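Local coordinates for Glyco_hydro_cc domain-containing protein (Pseudomonas viridiflava, PDB 6UAV) that hydrolyses beta-1,3-glucans as an endo-beta-1,3-glucanase of glycoside hydrolase family 128, subgroup II, at residues V4-A9 against Q251-L256; D11-A16 against K34-L39; P15-A20 against S238-E243; T23-W28 against Y48-V53. One frame throughout, in Å; residues are numbered along the deposited sequence.

How the interactions relate
All four contacts gather on one sector of a (beta/alpha)8 barrel, around its first two strands. Interaction 4 pairs strand 27-29 with strand 51-56, and interaction 1, its centre about 9 Å away, ties the first strand to the last helix; Arg6 O and Ser26 N, 2.8 Å apart, join them. Interactions 2 and 3 share Pro15 and Ala16, and their centres are about 11 Å apart. There Glu243 OE2 meets Arg38 NH1 at 3.0 Å and Ser14 OG at 2.5 Å. Interaction 2 uses loops following the C-terminal ends of strands, the side where TIM-barrel glycosidases carry their active site.

Interaction 1 (V4-A9 against Q251-L256); sequences VKRGVA and QYYLSL
The carbonyl oxygen of Leu256 is gripped by two nitrogens of one arginine, Arg6, whose guanidinium meets it end-on. The shorter, straighter bond comes from NH1, 2.8 Å from Leu256 O and at an angle of 162°; NH2 reaches the same oxygen at 3.2 Å along a more bent path. The acceptor lies in the guanidinium plane, whereas both donors stand above the carbonyl plane. Arginine suits the place because its long chain, with CG anti to the backbone N and a bend at chi3 (-48°), spans from the strand to the C-terminal end of the helix, where carbonyls collect and a positive charge would be favoured. The rest of the guanidinium is also held: NE bonds to Tyr223 OH and NH2 to Pro257 O.

Tyr253 reaches back the other way. Its hydroxyl donates to Gly7 O over a short 2.6 Å, the hydrogen bond lying in the carbonyl plane. The two side chains reach toward each other tip to tip, and Arg6 CD sits over the ring's centre, 3.9 Å from the centroid of Tyr253, a CH-pi contact. The guanidinium is farther off, CZ lying 5.6 Å from that centroid, so any cation-pi attraction is weak. At the ring edge Val8 CG2 lies 4.1 Å from Tyr253 CE2.

Strand 6-9 and the 251-255 part of the final helix run roughly antiparallel, at 148°. Tyr253 and Leu256 also pack on Met207 of helix 200-216, and Tyr253 meets Trp225 and Tyr223 of strand 220-225, so the helix covers the junction of the first and last barrel strands.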
loop_
_atom_site.group_PDB
_atom_site.type_symbol
_atom_site.label_atom_id
_atom_site.label_comp_id
_atom_site.label_asym_id
_atom_site.label_seq_id
_atom_site.Cartn_x
_atom_site.Cartn_y
_atom_site.Cartn_z
ATOM N N VAL A 4 12.641 -4.933 6.442
ATOM C CA VAL A 4 11.575 -4.048 7.023
ATOM C C VAL A 4 10.623 -3.613 5.909
ATOM O O VAL A 4 9.509 -3.233 6.224
ATOM C CB VAL A 4 12.147 -2.815 7.747
ATOM C CG1 VAL A 4 13.003 -1.980 6.809
ATOM C CG2 VAL A 4 11.048 -1.948 8.411
ATOM N N LYS A 5 11.045 -3.641 4.630
ATOM C CA LYS A 5 10.169 -3.087 3.547
ATOM C C LYS A 5 9.049 -4.067 3.195
ATOM O O LYS A 5 8.058 -3.651 2.610
ATOM C CB LYS A 5 10.984 -2.867 2.271
ATOM C CG LYS A 5 12.227 -2.021 2.448
ATOM C CD LYS A 5 12.567 -1.280 1.147
ATOM C CE LYS A 5 13.923 -0.578 1.210
ATOM N NZ LYS A 5 14.075 0.388 0.076
ATOM N N ARG A 6 9.269 -5.368 3.406
ATOM C CA ARG A 6 8.501 -6.402 2.681
ATOM C C ARG A 6 7.125 -6.634 3.299
ATOM O O ARG A 6 7.034 -7.135 4.381
ATOM C CB ARG A 6 9.341 -7.682 2.558
ATOM C CG ARG A 6 8.670 -8.682 1.640
ATOM C CD ARG A 6 9.640 -9.694 1.051
ATOM N NE ARG A 6 10.835 -9.071 0.505
ATOM C CZ ARG A 6 12.026 -9.656 0.357
ATOM N NH1 ARG A 6 12.217 -10.946 0.584
ATOM N NH2 ARG A 6 13.023 -8.914 -0.066
ATOM N N GLY A 7 6.059 -6.364 2.553
ATOM C CA GLY A 7 4.701 -6.542 3.050
ATOM C C GLY A 7 3.813 -7.251 2.063
ATOM O O GLY A 7 4.220 -7.594 0.936
ATOM N N VAL A 8 2.576 -7.413 2.493
ATOM C CA VAL A 8 1.512 -8.010 1.655
ATOM C C VAL A 8 0.278 -7.132 1.784
ATOM O O VAL A 8 -0.072 -6.772 2.895
ATOM C CB VAL A 8 1.278 -9.487 2.058
ATOM C CG1 VAL A 8 0.253 -10.127 1.130
ATOM C CG2 VAL A 8 2.598 -10.266 2.005
ATOM N N ALA A 9 -0.435 -6.955 0.670
ATOM C CA ALA A 9 -1.721 -6.238 0.597
ATOM C C ALA A 9 -2.826 -7.277 0.582
ATOM O O ALA A 9 -2.985 -7.915 -0.457
ATOM C CB ALA A 9 -1.754 -5.385 -0.647
ATOM N N GLN A 251 6.678 -18.598 -1.533
ATOM C CA GLN A 251 7.990 -19.029 -1.015
ATOM C C GLN A 251 9.035 -18.102 -1.666
ATOM O O GLN A 251 10.004 -17.668 -0.991
ATOM C CB GLN A 251 8.191 -20.527 -1.305
ATOM C CG GLN A 251 9.362 -21.132 -0.570
ATOM C CD GLN A 251 8.962 -21.692 0.779
ATOM O OE1 GLN A 251 9.350 -21.176 1.834
ATOM N NE2 GLN A 251 8.175 -22.768 0.762
ATOM N N TYR A 252 8.917 -17.866 -2.965
ATOM C CA TYR A 252 9.939 -17.110 -3.725
ATOM C C TYR A 252 10.024 -15.685 -3.163
ATOM O O TYR A 252 11.125 -15.214 -2.771
ATOM C CB TYR A 252 9.626 -17.158 -5.216
ATOM C CG TYR A 252 10.667 -16.519 -6.093
ATOM C CD1 TYR A 252 11.924 -17.085 -6.205
ATOM C CD2 TYR A 252 10.382 -15.443 -6.901
ATOM C CE1 TYR A 252 12.888 -16.570 -7.062
ATOM C CE2 TYR A 252 11.326 -14.923 -7.771
ATOM C CZ TYR A 252 12.598 -15.462 -7.840
ATOM O OH TYR A 252 13.586 -14.952 -8.655
ATOM N N TYR A 253 8.881 -15.038 -3.033
ATOM C CA TYR A 253 8.784 -13.671 -2.442
ATOM C C TYR A 253 9.534 -13.565 -1.119
ATOM O O TYR A 253 10.334 -12.593 -0.899
ATOM C CB TYR A 253 7.332 -13.274 -2.256
ATOM C CG TYR A 253 7.072 -11.852 -1.820
ATOM C CD1 TYR A 253 7.543 -10.758 -2.521
ATOM C CD2 TYR A 253 6.263 -11.575 -0.722
ATOM C CE1 TYR A 253 7.273 -9.446 -2.149
ATOM C CE2 TYR A 253 5.950 -10.275 -0.354
ATOM C CZ TYR A 253 6.431 -9.191 -1.079
ATOM O OH TYR A 253 6.194 -7.893 -0.764
ATOM N N LEU A 254 9.291 -14.515 -0.230
ATOM C CA LEU A 254 9.845 -14.437 1.140
ATOM C C LEU A 254 11.342 -14.669 1.133
ATOM O O LEU A 254 12.024 -14.212 2.121
ATOM C CB LEU A 254 9.093 -15.422 2.057
ATOM C CG LEU A 254 7.576 -15.266 2.089
ATOM C CD1 LEU A 254 6.960 -16.316 3.005
ATOM C CD2 LEU A 254 7.146 -13.895 2.520
ATOM N N SER A 255 11.861 -15.333 0.112
ATOM C CA SER A 255 13.293 -15.727 -0.012
ATOM C C SER A 255 14.124 -14.613 -0.621
ATOM O O SER A 255 15.359 -14.703 -0.535
ATOM C CB SER A 255 13.433 -16.934 -0.937
ATOM O OG SER A 255 13.430 -16.503 -2.338
ATOM N N LEU A 256 13.508 -13.663 -1.310
ATOM C CA LEU A 256 14.279 -12.657 -2.086
ATOM C C LEU A 256 15.208 -11.880 -1.155
ATOM O O LEU A 256 14.869 -11.572 -0.011
ATOM C CB LEU A 256 13.311 -11.755 -2.861
ATOM C CG LEU A 256 12.674 -12.486 -4.042
ATOM C CD1 LEU A 256 11.532 -11.673 -4.665
ATOM C CD2 LEU A 256 13.714 -12.858 -5.066
#

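Interaction 2 (D11-A16 against K34-L39); sequences DVASPA and KPHDRL
Two flat groups, the His36 imidazole and the Arg38 guanidinium, lie against a bent piece of backbone at 11-16, where the loops that follow strands 6-9 and 27-29 of the (beta/alpha)8 barrel meet. Over one face of the imidazole sits Ala13 CB, 3.6 Å from the ring centroid and almost on its normal, a CH-pi contact; the alanine methyl is small enough to sit directly on the ring. At the ring edge Asp11 OD2 approaches His36 CD2 at 3.4 Å, and the backbone N of Arg38 donates to His36 ND1 at 3.0 Å. That bond, nearly straight at 168°, fixes the ring's rotation and implies that ND1 carries no proton, which is consistent with a neutral ring protonated at NE2. One face of the Arg38 guanidinium is covered by Ser14 CB, 3.5 Å from NH2, and by Pro15 CD.

The first of the two loops leads into helix 15-22. Ser14 is the N-cap of that helix, its OG accepting a weak bond from Ala16 N. Ser14 OG also bonds to Glu243, which forms a salt bridge with Arg38 NH1, so the arginine's extended chain ends on a held charge. On the way it passes the backbone, CD lying 3.2 Å from Ala13 O, a buried oxygen with no polar partner. Leucine suits the inner position: Leu39 touches Val12 O and Pro15 and packs on Trp28 and Leu18. A water knits the loops together, accepting from His36 N and donating to Asp11 OD1 at 2.7 Å and to Val12 O at 2.6 Å.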
loop_
_atom_site.group_PDB
_atom_site.type_symbol
_atom_site.label_atom_id
_atom_site.label_comp_id
_atom_site.label_asym_id
_atom_site.label_seq_id
_atom_site.Cartn_x
_atom_site.Cartn_y
_atom_site.Cartn_z
ATOM N N ASP A 11 -6.144 -9.113 3.367
ATOM C CA ASP A 11 -6.804 -9.169 4.690
ATOM C C ASP A 11 -6.440 -10.505 5.355
ATOM O O ASP A 11 -7.288 -11.412 5.451
ATOM C CB ASP A 11 -8.304 -8.949 4.555
ATOM C CG ASP A 11 -8.993 -8.743 5.885
ATOM O OD1 ASP A 11 -8.305 -8.348 6.864
ATOM O OD2 ASP A 11 -10.221 -8.849 5.889
ATOM N N VAL A 12 -5.234 -10.573 5.924
ATOM C CA VAL A 12 -4.774 -11.813 6.597
ATOM C C VAL A 12 -5.756 -12.097 7.743
ATOM O O VAL A 12 -5.993 -11.188 8.596
ATOM C CB VAL A 12 -3.363 -11.653 7.134
ATOM C CG1 VAL A 12 -2.966 -12.891 7.890
ATOM C CG2 VAL A 12 -2.377 -11.345 6.028
ATOM N N ALA A 13 -6.356 -13.294 7.750
ATOM C CA ALA A 13 -7.391 -13.699 8.742
ATOM C C ALA A 13 -6.859 -14.827 9.652
ATOM O O ALA A 13 -7.046 -14.799 10.913
ATOM C CB ALA A 13 -8.653 -14.060 8.014
ATOM N N SER A 14 -5.970 -15.637 9.137
ATOM C CA SER A 14 -5.587 -16.901 9.779
ATOM C C SER A 14 -4.215 -16.747 10.399
ATOM O O SER A 14 -3.284 -16.438 9.684
ATOM C CB SER A 14 -5.580 -17.977 8.784
ATOM O OG SER A 14 -5.111 -19.176 9.382
ATOM N N PRO A 15 -4.063 -17.079 11.692
ATOM C CA PRO A 15 -2.735 -17.192 12.297
ATOM C C PRO A 15 -1.844 -18.153 11.497
ATOM O O PRO A 15 -0.680 -17.888 11.342
ATOM C CB PRO A 15 -2.996 -17.702 13.720
ATOM C CG PRO A 15 -4.403 -17.257 13.983
ATOM C CD PRO A 15 -5.149 -17.372 12.664
ATOM N N ALA A 16 -2.414 -19.219 10.926
ATOM C CA ALA A 16 -1.611 -20.165 10.107
ATOM C C ALA A 16 -0.976 -19.423 8.914
ATOM O O ALA A 16 0.160 -19.721 8.541
ATOM C CB ALA A 16 -2.468 -21.286 9.656
ATOM N N LYS A 34 -8.647 -1.528 10.957
ATOM C CA LYS A 34 -8.268 -2.578 11.942
ATOM C C LYS A 34 -8.046 -3.897 11.237
ATOM O O LYS A 34 -8.649 -4.154 10.178
ATOM C CB LYS A 34 -9.383 -2.731 12.958
ATOM C CG LYS A 34 -9.405 -1.632 14.010
ATOM C CD LYS A 34 -10.675 -1.589 14.747
ATOM C CE LYS A 34 -10.744 -0.452 15.771
ATOM N NZ LYS A 34 -12.154 -0.052 15.946
ATOM N N PRO A 35 -7.253 -4.788 11.845
ATOM C CA PRO A 35 -7.066 -6.111 11.285
ATOM C C PRO A 35 -8.365 -6.914 11.305
ATOM O O PRO A 35 -9.359 -6.581 12.008
ATOM C CB PRO A 35 -6.051 -6.792 12.193
ATOM C CG PRO A 35 -5.467 -5.712 13.022
ATOM C CD PRO A 35 -6.496 -4.604 13.091
ATOM N N HIS A 36 -8.337 -8.006 10.560
ATOM C CA HIS A 36 -9.454 -8.969 10.539
ATOM C C HIS A 36 -9.814 -9.392 11.973
ATOM O O HIS A 36 -8.914 -9.583 12.805
ATOM C CB HIS A 36 -9.087 -10.203 9.740
ATOM C CG HIS A 36 -10.267 -11.050 9.410
ATOM N ND1 HIS A 36 -10.853 -11.886 10.316
ATOM C CD2 HIS A 36 -10.990 -11.141 8.267
ATOM C CE1 HIS A 36 -11.881 -12.494 9.724
ATOM N NE2 HIS A 36 -11.942 -12.100 8.438
ATOM N N ASP A 37 -11.095 -9.537 12.261
ATOM C CA ASP A 37 -11.576 -9.799 13.641
ATOM C C ASP A 37 -11.016 -11.122 14.176
ATOM O O ASP A 37 -10.869 -11.231 15.418
ATOM C CB ASP A 37 -13.111 -9.781 13.739
ATOM C CG ASP A 37 -13.709 -8.367 13.783
ATOM O OD1 ASP A 37 -12.958 -7.385 14.088
ATOM O OD2 ASP A 37 -14.915 -8.239 13.423
ATOM N N ARG A 38 -10.679 -12.065 13.302
ATOM C CA ARG A 38 -10.120 -13.383 13.718
ATOM C C ARG A 38 -8.817 -13.153 14.492
ATOM O O ARG A 38 -8.526 -13.961 15.421
ATOM C CB ARG A 38 -9.991 -14.289 12.501
ATOM C CG ARG A 38 -9.581 -15.703 12.879
ATOM C CD ARG A 38 -9.553 -16.592 11.647
ATOM N NE ARG A 38 -9.051 -17.933 11.939
ATOM C CZ ARG A 38 -8.733 -18.847 11.019
ATOM N NH1 ARG A 38 -8.280 -20.037 11.392
ATOM N NH2 ARG A 38 -8.909 -18.571 9.744
ATOM N N LEU A 39 -8.105 -12.035 14.242
ATOM C CA LEU A 39 -6.755 -11.862 14.874
ATOM C C LEU A 39 -6.833 -11.073 16.173
ATOM O O LEU A 39 -5.767 -10.808 16.776
ATOM C CB LEU A 39 -5.841 -11.155 13.873
ATOM C CG LEU A 39 -5.422 -11.974 12.662
ATOM C CD1 LEU A 39 -4.623 -11.128 11.688
ATOM C CD2 LEU A 39 -4.559 -13.137 13.058
HETATM O O HOH W 1 -6.164 -8.590 8.557
#

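Interaction 3 (P15-A20 against S238-E243); sequences PADLSA and SLLDAE
Asp17, Leu240 and Glu243 give up most of the surface buried here, where the loop between strand 220-225 and helix 248-255 of the (beta/alpha)8 barrel lies along the first helix, 15-22. The contact is one of packing: the carboxylates of Asp17 and Glu243 find their partners outside the two segments.

Asp17 lies in the first turn of its helix, where a carboxylate would suit the positive end of the helix dipole. Its CG stands anti to the carbonyl carbon, which sends the group across to the loop. There Leu240 crosses it obliquely, CD1 lying 3.9 Å from Asp17 CG, while the second methyl, CD2, is 3.9 Å from Asp17 OD1. A branched leucine suits this wedge: both methyls lie against Asp17, and CD2 reaches on to Ala20 CB at 4.3 Å, one turn further along the helix.

Both carboxylate oxygens of Asp17 are satisfied. OD1 accepts from Gly244 N, next to its contact with the backbone C of Glu243 at 3.8 Å, and OD2 forms a salt bridge with Arg229. That arginine also donates to the carbonyls of Asp241 and Ala242, so loop and aspartate are fixed by the same guanidinium.

Glu243 extends past the start of the helix with CG anti to its backbone N (chi1 -177°) and an extended chain, its OE2 taken by Arg38 and Ser14. Asp17 OD2 and Glu243 OE2, both negative, stand 6.0 Å apart, each with a positive partner of its own, Arg229 and Arg38 respectively. The small Ala16 touches the aliphatic part of Glu243, its CB 4.2 Å from Glu243 CG.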
loop_
_atom_site.group_PDB
_atom_site.type_symbol
_atom_site.label_atom_id
_atom_site.label_comp_id
_atom_site.label_asym_id
_atom_site.label_seq_id
_atom_site.Cartn_x
_atom_site.Cartn_y
_atom_site.Cartn_z
ATOM N N PRO A 15 -4.063 -17.079 11.692
ATOM C CA PRO A 15 -2.735 -17.192 12.297
ATOM C C PRO A 15 -1.844 -18.153 11.497
ATOM O O PRO A 15 -0.680 -17.888 11.342
ATOM C CB PRO A 15 -2.996 -17.702 13.720
ATOM C CG PRO A 15 -4.403 -17.257 13.983
ATOM C CD PRO A 15 -5.149 -17.372 12.664
ATOM N N ALA A 16 -2.414 -19.219 10.926
ATOM C CA ALA A 16 -1.611 -20.165 10.107
ATOM C C ALA A 16 -0.976 -19.423 8.914
ATOM O O ALA A 16 0.160 -19.721 8.541
ATOM C CB ALA A 16 -2.468 -21.286 9.656
ATOM N N ASP A 17 -1.730 -18.531 8.279
ATOM C CA ASP A 17 -1.190 -17.716 7.172
ATOM C C ASP A 17 -0.069 -16.818 7.683
ATOM O O ASP A 17 0.894 -16.632 6.988
ATOM C CB ASP A 17 -2.288 -16.901 6.505
ATOM C CG ASP A 17 -3.186 -17.685 5.586
ATOM O OD1 ASP A 17 -2.773 -18.806 5.100
ATOM O OD2 ASP A 17 -4.238 -17.115 5.235
ATOM N N LEU A 18 -0.175 -16.247 8.885
ATOM C CA LEU A 18 0.987 -15.519 9.480
ATOM C C LEU A 18 2.198 -16.418 9.707
ATOM O O LEU A 18 3.318 -15.928 9.464
ATOM C CB LEU A 18 0.575 -14.845 10.785
ATOM C CG LEU A 18 -0.365 -13.678 10.612
ATOM C CD1 LEU A 18 -0.840 -13.200 11.974
ATOM C CD2 LEU A 18 0.264 -12.570 9.799
ATOM N N SER A 19 2.050 -17.667 10.157
ATOM C CA SER A 19 3.205 -18.580 10.336
ATOM C C SER A 19 3.939 -18.661 8.993
ATOM O O SER A 19 5.198 -18.484 8.949
ATOM C CB SER A 19 2.784 -19.955 10.792
ATOM O OG SER A 19 2.359 -19.976 12.157
ATOM N N ALA A 20 3.176 -18.852 7.912
ATOM C CA ALA A 20 3.732 -19.084 6.553
ATOM C C ALA A 20 4.454 -17.800 6.088
ATOM O O ALA A 20 5.618 -17.879 5.592
ATOM C CB ALA A 20 2.583 -19.499 5.645
ATOM N N SER A 238 -1.007 -14.931 -6.623
ATOM C CA SER A 238 -1.253 -15.414 -5.226
ATOM C C SER A 238 0.036 -15.890 -4.523
ATOM O O SER A 238 0.792 -16.721 -5.092
ATOM C CB SER A 238 -2.309 -16.516 -5.183
ATOM O OG SER A 238 -3.576 -16.028 -5.631
ATOM N N LEU A 239 0.231 -15.459 -3.272
ATOM C CA LEU A 239 1.332 -15.923 -2.405
ATOM C C LEU A 239 0.920 -17.129 -1.543
ATOM O O LEU A 239 1.820 -17.816 -1.058
ATOM C CB LEU A 239 1.746 -14.802 -1.472
ATOM C CG LEU A 239 2.201 -13.493 -2.095
ATOM C CD1 LEU A 239 2.416 -12.493 -0.994
ATOM C CD2 LEU A 239 3.462 -13.636 -2.917
ATOM N N LEU A 240 -0.374 -17.395 -1.421
ATOM C CA LEU A 240 -0.945 -18.421 -0.498
ATOM C C LEU A 240 -1.918 -19.311 -1.278
ATOM O O LEU A 240 -2.549 -18.855 -2.258
ATOM C CB LEU A 240 -1.671 -17.749 0.672
ATOM C CG LEU A 240 -0.766 -17.008 1.650
ATOM C CD1 LEU A 240 -1.549 -15.994 2.466
ATOM C CD2 LEU A 240 0.053 -17.974 2.531
ATOM N N ASP A 241 -2.075 -20.555 -0.826
ATOM C CA ASP A 241 -3.095 -21.450 -1.457
ATOM C C ASP A 241 -3.962 -21.987 -0.313
ATOM O O ASP A 241 -4.825 -21.208 0.176
ATOM C CB ASP A 241 -2.463 -22.507 -2.349
ATOM C CG ASP A 241 -3.474 -23.312 -3.158
ATOM O OD1 ASP A 241 -4.702 -23.015 -3.106
ATOM O OD2 ASP A 241 -3.053 -24.250 -3.772
ATOM N N ALA A 242 -3.750 -23.227 0.130
ATOM C CA ALA A 242 -4.479 -23.765 1.300
ATOM C C ALA A 242 -4.202 -22.848 2.497
ATOM O O ALA A 242 -3.149 -22.238 2.562
ATOM C CB ALA A 242 -4.039 -25.200 1.589
ATOM N N GLU A 243 -5.083 -22.839 3.491
ATOM C CA GLU A 243 -4.802 -22.137 4.754
ATOM C C GLU A 243 -3.427 -22.539 5.301
ATOM O O GLU A 243 -3.129 -23.745 5.461
ATOM C CB GLU A 243 -5.932 -22.347 5.746
ATOM C CG GLU A 243 -5.720 -21.602 7.027
ATOM C CD GLU A 243 -6.937 -21.584 7.920
ATOM O OE1 GLU A 243 -7.923 -22.258 7.584
ATOM O OE2 GLU A 243 -6.812 -20.989 8.988
#

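Interaction 4 (T23-W28 against Y48-V53); sequences TGMSWW and YNVDFV
Trp28 holds CG between its backbone N and carbonyl carbon (chi1 85°), the crowded position, while Phe52 holds CG anti to N (chi1 169°); together these torsions lay the indole across the neighbouring strand, with one face turned to the phenylalanine. Phe52 CB sits over the six-membered ring, 3.8 Å from its centroid. The phenyl edge then points at the five-membered ring in an edge-to-face pair with planes at 60°, CD1 coming within 3.6 Å of Trp28 NE1. Further along the indole, CZ3 touches Val50 CG2 at 3.7 Å, and Val50 CG1 meets Met25 CE.

Beneath the side chains, strands 27-29 and 51-56 pair in parallel, the two strands of a beta-alpha-beta unit around helix 44-48. Asp51 N donates to Ser26 O at 2.9 Å, Trp28 N to Asp51 O at 3.1 Å, and Val53 N to Trp28 O at 3.1 Å. Trp28 and Phe52 share the outer face, where Tyr44 of that helix meets the indole edge-to-face. Trp27 and Asp51 share the other, facing Trp181 and Arg222; there Trp27 CE3 lies 3.8 Å from Val53 CG2.

Aromatic and branched side chains thus suit the layer beneath the helix, whereas Asp51 is on the face of Trp27 and remains partly exposed. Its OD1 lies 3.1 Å from Ser26 O, and since both are acceptors this closeness should be unfavourable; the salt bridge from Arg222 to OD1 would offset that and favour a charged carboxylate.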
loop_
_atom_site.group_PDB
_atom_site.type_symbol
_atom_site.label_atom_id
_atom_site.label_comp_id
_atom_site.label_asym_id
_atom_site.label_seq_id
_atom_site.Cartn_x
_atom_site.Cartn_y
_atom_site.Cartn_z
ATOM N N THR A 23 8.198 -15.545 7.974
ATOM C CA THR A 23 9.648 -15.793 7.745
ATOM C C THR A 23 10.273 -14.686 6.897
ATOM O O THR A 23 11.455 -14.393 7.109
ATOM C CB THR A 23 9.893 -17.180 7.155
ATOM O OG1 THR A 23 9.260 -17.159 5.876
ATOM C CG2 THR A 23 9.371 -18.243 8.102
ATOM N N GLY A 24 9.536 -14.105 5.972
ATOM C CA GLY A 24 10.059 -13.027 5.096
ATOM C C GLY A 24 9.242 -11.728 5.100
ATOM O O GLY A 24 9.696 -10.774 4.472
ATOM N N MET A 25 8.044 -11.688 5.666
ATOM C CA MET A 25 7.115 -10.545 5.565
ATOM C C MET A 25 7.182 -9.768 6.877
ATOM O O MET A 25 6.974 -10.434 7.927
ATOM C CB MET A 25 5.675 -11.039 5.383
ATOM C CG MET A 25 4.677 -9.924 5.307
ATOM S SD MET A 25 2.885 -10.399 5.375
ATOM C CE MET A 25 2.680 -10.710 7.126
ATOM N N SER A 26 7.401 -8.452 6.836
ATOM C CA SER A 26 7.423 -7.573 8.025
ATOM C C SER A 26 6.047 -6.979 8.301
ATOM O O SER A 26 5.778 -6.693 9.472
ATOM C CB SER A 26 8.477 -6.556 7.845
ATOM O OG SER A 26 9.703 -7.205 8.103
ATOM N N TRP A 27 5.182 -6.783 7.295
ATOM C CA TRP A 27 3.936 -6.046 7.592
ATOM C C TRP A 27 2.836 -6.393 6.604
ATOM O O TRP A 27 3.109 -6.966 5.543
ATOM C CB TRP A 27 4.214 -4.533 7.594
ATOM C CG TRP A 27 4.487 -3.978 6.229
ATOM C CD1 TRP A 27 5.625 -4.147 5.484
ATOM C CD2 TRP A 27 3.563 -3.279 5.375
ATOM N NE1 TRP A 27 5.493 -3.565 4.250
ATOM C CE2 TRP A 27 4.235 -3.014 4.164
ATOM C CE3 TRP A 27 2.259 -2.832 5.535
ATOM C CZ2 TRP A 27 3.641 -2.259 3.160
ATOM C CZ3 TRP A 27 1.688 -2.090 4.539
ATOM C CH2 TRP A 27 2.345 -1.842 3.353
ATOM N N TRP A 28 1.638 -6.035 6.965
ATOM C CA TRP A 28 0.504 -6.144 6.028
ATOM C C TRP A 28 -0.496 -5.047 6.292
ATOM O O TRP A 28 -0.433 -4.376 7.317
ATOM C CB TRP A 28 -0.181 -7.518 6.114
ATOM C CG TRP A 28 -1.240 -7.704 7.177
ATOM C CD1 TRP A 28 -2.585 -7.680 6.958
ATOM C CD2 TRP A 28 -1.086 -7.947 8.577
ATOM N NE1 TRP A 28 -3.277 -7.940 8.101
ATOM C CE2 TRP A 28 -2.380 -8.120 9.121
ATOM C CE3 TRP A 28 0.031 -8.079 9.421
ATOM C CZ2 TRP A 28 -2.597 -8.385 10.470
ATOM C CZ3 TRP A 28 -0.205 -8.384 10.743
ATOM C CH2 TRP A 28 -1.487 -8.480 11.265
ATOM N N TYR A 48 4.957 -13.426 15.714
ATOM C CA TYR A 48 5.334 -13.565 14.290
ATOM C C TYR A 48 6.270 -12.419 13.877
ATOM O O TYR A 48 6.788 -12.454 12.744
ATOM C CB TYR A 48 4.071 -13.548 13.425
ATOM C CG TYR A 48 3.085 -14.620 13.787
ATOM C CD1 TYR A 48 3.218 -15.917 13.337
ATOM C CD2 TYR A 48 1.957 -14.337 14.507
ATOM C CE1 TYR A 48 2.304 -16.906 13.682
ATOM C CE2 TYR A 48 1.044 -15.293 14.889
ATOM C CZ TYR A 48 1.167 -16.576 14.420
ATOM O OH TYR A 48 0.216 -17.480 14.786
ATOM N N ASN A 49 6.474 -11.406 14.726
ATOM C CA ASN A 49 7.289 -10.223 14.338
ATOM C C ASN A 49 6.742 -9.642 13.034
ATOM O O ASN A 49 7.483 -9.358 12.075
ATOM C CB ASN A 49 8.766 -10.588 14.298
ATOM C CG ASN A 49 9.623 -9.350 14.135
ATOM O OD1 ASN A 49 9.206 -8.235 14.508
ATOM N ND2 ASN A 49 10.823 -9.559 13.610
ATOM N N VAL A 50 5.436 -9.433 12.975
ATOM C CA VAL A 50 4.756 -8.714 11.862
ATOM C C VAL A 50 3.991 -7.546 12.471
ATOM O O VAL A 50 3.617 -7.583 13.677
ATOM C CB VAL A 50 3.866 -9.643 11.005
ATOM C CG1 VAL A 50 4.682 -10.752 10.365
ATOM C CG2 VAL A 50 2.756 -10.243 11.840
ATOM N N ASP A 51 3.859 -6.472 11.699
ATOM C CA ASP A 51 3.002 -5.337 12.128
ATOM C C ASP A 51 1.885 -5.127 11.117
ATOM O O ASP A 51 2.056 -5.381 9.946
ATOM C CB ASP A 51 3.802 -4.085 12.455
ATOM C CG ASP A 51 4.518 -3.447 11.299
ATOM O OD1 ASP A 51 5.597 -3.977 10.941
ATOM O OD2 ASP A 51 3.990 -2.423 10.766
ATOM N N PHE A 52 0.736 -4.694 11.601
ATOM C CA PHE A 52 -0.424 -4.292 10.756
ATOM C C PHE A 52 -0.433 -2.765 10.657
ATOM O O PHE A 52 -0.236 -2.081 11.682
ATOM C CB PHE A 52 -1.735 -4.727 11.402
ATOM C CG PHE A 52 -2.984 -4.161 10.779
ATOM C CD1 PHE A 52 -3.466 -4.672 9.586
ATOM C CD2 PHE A 52 -3.641 -3.072 11.358
ATOM C CE1 PHE A 52 -4.618 -4.139 9.017
ATOM C CE2 PHE A 52 -4.775 -2.552 10.757
ATOM C CZ PHE A 52 -5.246 -3.066 9.573
ATOM N N VAL A 53 -0.721 -2.216 9.491
ATOM C CA VAL A 53 -0.776 -0.739 9.256
ATOM C C VAL A 53 -2.190 -0.400 8.872
ATOM O O VAL A 53 -2.722 -0.932 7.913
ATOM C CB VAL A 53 0.210 -0.258 8.178
ATOM C CG1 VAL A 53 0.097 1.262 7.917
ATOM C CG2 VAL A 53 1.627 -0.640 8.553
#